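Local coordinates for ThiJ/PfpI family protein (Pseudomonas syringae pv. tomato, PDB 3EWN), which is of unknown function but belongs to the DJ-1/PfpI family, whose members have the class I glutamine amidotransferase-like fold, at residues F78-R83 with F109-R113. Sequence-based numbering, arbitrary orientation.
Sequences FGTCPR and FMADR
Arg-113 of helix 104-114 holds the carbonyls of Cys-81 and Pro-82, and more weakly that of Phe-78, in the loop between strands 76-77 and 87-90 of this DJ-1/PfpI-family alpha/beta fold. Beyond CB, its chain bends at the CB-CG bond, then extends to carry CD alongside two carbonyl oxygens, Pro-82 O and Arg-83 O. Arg-113 NE donates to Pro-82 O at 2.8 Å, from above that carbonyl plane, while the oxygen itself lies close to the guanidinium plane. NH2 makes the straighter bond, to Cys-81 O (2.9 Å, 173° at the hydrogen), and a weak, bent one to Phe-78 O. Arg-113 NH1 makes a salt bridge to Asp-112 OD2 of the preceding residue (2.8 Å). Asp-112 OD1 in turn faces Arg-83 NH1 at 3.3 Å, and OD2 also pairs with Arg-116, so the carboxylate probably offsets several positive charges at once. Over one face of the Arg-113 guanidinium lies Phe-109 CE1. The Phe-109 ring forms an offset stack with Phe-78, centroids 4.7 Å apart and planes inclined by 21°. Phe-109 CG, anti to the backbone N (chi1 165°), directs the ring at the loop, where Phe-78 CD1 sits over one face and Cys-81 SG approaches the edge, 3.7 Å from Phe-109 CZ. Val-57 of strand 53-58 touches Phe-78, Cys-81 and Phe-109, closing this apolar cluster against the central sheet. Two waters complete the join: one links Arg-83 O to Arg-113 O, and the other donates to Phe-78 O at 2.7 Å while accepting from Arg-113 NH1.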
loop_
_atom_site.group_PDB
_atom_site.type_symbol
_atom_site.label_atom_id
_atom_site.label_comp_id
_atom_site.label_asym_id
_atom_site.label_seq_id
_atom_site.Cartn_x
_atom_site.Cartn_y
_atom_site.Cartn_z
ATOM N N PHE A 78 4.248 -14.730 -18.034
ATOM C CA PHE A 78 4.997 -14.051 -19.082
ATOM C C PHE A 78 4.438 -14.432 -20.448
ATOM O O PHE A 78 4.626 -13.713 -21.430
ATOM C CB PHE A 78 6.482 -14.424 -19.015
ATOM C CG PHE A 78 7.126 -14.121 -17.693
ATOM C CD1 PHE A 78 6.694 -13.046 -16.923
ATOM C CD2 PHE A 78 8.182 -14.899 -17.228
ATOM C CE1 PHE A 78 7.308 -12.748 -15.708
ATOM C CE2 PHE A 78 8.804 -14.609 -16.014
ATOM C CZ PHE A 78 8.364 -13.532 -15.253
ATOM N N GLY A 79 3.745 -15.567 -20.501
ATOM C CA GLY A 79 3.165 -16.028 -21.748
ATOM C C GLY A 79 1.780 -15.484 -22.047
ATOM O O GLY A 79 1.446 -15.254 -23.208
ATOM N N THR A 80 0.962 -15.275 -21.017
ATOM C CA THR A 80 -0.389 -14.768 -21.237
ATOM C C THR A 80 -0.519 -13.250 -21.115
ATOM O O THR A 80 -1.582 -12.689 -21.381
ATOM C CB THR A 80 -1.406 -15.441 -20.285
ATOM O OG1 THR A 80 -1.057 -15.164 -18.923
ATOM C CG2 THR A 80 -1.418 -16.954 -20.509
ATOM N N CYS A 81 0.554 -12.582 -20.710
ATOM C CA CYS A 81 0.516 -11.128 -20.598
ATOM C C CYS A 81 0.477 -10.535 -22.006
ATOM O O CYS A 81 1.215 -10.978 -22.884
ATOM C CB CYS A 81 1.761 -10.618 -19.869
ATOM S SG CYS A 81 1.854 -8.818 -19.715
ATOM N N PRO A 82 -0.392 -9.539 -22.245
ATOM C CA PRO A 82 -0.475 -8.922 -23.574
ATOM C C PRO A 82 0.894 -8.483 -24.099
ATOM O O PRO A 82 1.783 -8.127 -23.320
ATOM C CB PRO A 82 -1.409 -7.740 -23.341
ATOM C CG PRO A 82 -2.368 -8.286 -22.327
ATOM C CD PRO A 82 -1.450 -9.021 -21.358
ATOM N N ARG A 83 1.055 -8.507 -25.420
ATOM C CA ARG A 83 2.309 -8.118 -26.061
ATOM C C ARG A 83 2.561 -6.612 -26.041
ATOM O O ARG A 83 3.685 -6.171 -25.804
ATOM C CB ARG A 83 2.324 -8.606 -27.510
ATOM C CG ARG A 83 2.419 -10.116 -27.667
ATOM C CD ARG A 83 3.855 -10.552 -27.877
ATOM N NE ARG A 83 4.422 -9.944 -29.079
ATOM C CZ ARG A 83 5.703 -10.023 -29.427
ATOM N NH1 ARG A 83 6.563 -10.689 -28.666
ATOM N NH2 ARG A 83 6.126 -9.431 -30.537
ATOM N N PHE A 109 11.222 -11.418 -20.556
ATOM C CA PHE A 109 9.862 -10.884 -20.572
ATOM C C PHE A 109 9.887 -9.364 -20.469
ATOM O O PHE A 109 9.225 -8.669 -21.236
ATOM C CB PHE A 109 9.047 -11.444 -19.400
ATOM C CG PHE A 109 7.771 -10.687 -19.131
ATOM C CD1 PHE A 109 6.662 -10.843 -19.956
ATOM C CD2 PHE A 109 7.692 -9.787 -18.067
ATOM C CE1 PHE A 109 5.492 -10.117 -19.728
ATOM C CE2 PHE A 109 6.530 -9.055 -17.831
ATOM C CZ PHE A 109 5.427 -9.221 -18.666
HETATM N N MSE A 110 10.651 -8.857 -19.507
HETATM C CA MSE A 110 10.750 -7.422 -19.306
HETATM C C MSE A 110 11.347 -6.729 -20.525
HETATM O O MSE A 110 10.877 -5.668 -20.932
HETATM C CB MSE A 110 11.584 -7.115 -18.055
HETATM C CG MSE A 110 10.918 -7.532 -16.736
HETATM SE SE MSE A 110 9.200 -6.706 -16.378
HETATM C CE MSE A 110 9.823 -4.941 -15.995
ATOM N N ALA A 111 12.376 -7.333 -21.111
ATOM C CA ALA A 111 13.017 -6.757 -22.285
ATOM C C ALA A 111 12.062 -6.710 -23.473
ATOM O O ALA A 111 11.991 -5.710 -24.185
ATOM C CB ALA A 111 14.264 -7.560 -22.652
ATOM N N ASP A 112 11.334 -7.799 -23.692
ATOM C CA ASP A 112 10.392 -7.864 -24.804
ATOM C C ASP A 112 9.259 -6.853 -24.653
ATOM O O ASP A 112 9.045 -6.007 -25.520
ATOM C CB ASP A 112 9.793 -9.262 -24.921
ATOM C CG ASP A 112 8.755 -9.350 -26.017
ATOM O OD1 ASP A 112 9.138 -9.287 -27.204
ATOM O OD2 ASP A 112 7.555 -9.466 -25.694
ATOM N N ARG A 113 8.531 -6.941 -23.548
ATOM C CA ARG A 113 7.423 -6.027 -23.311
ATOM C C ARG A 113 7.897 -4.580 -23.255
ATOM O O ARG A 113 7.200 -3.677 -23.712
ATOM C CB ARG A 113 6.704 -6.398 -22.015
ATOM C CG ARG A 113 6.091 -7.790 -22.047
ATOM C CD ARG A 113 5.157 -7.952 -23.248
ATOM N NE ARG A 113 4.358 -9.174 -23.166
ATOM C CZ ARG A 113 4.845 -10.404 -23.285
ATOM N NH1 ARG A 113 6.141 -10.594 -23.503
ATOM N NH2 ARG A 113 4.039 -11.449 -23.171
HETATM O O HOH W 1 6.554 -13.559 -23.355
HETATM O O HOH W 2 4.493 -3.839 -24.298
#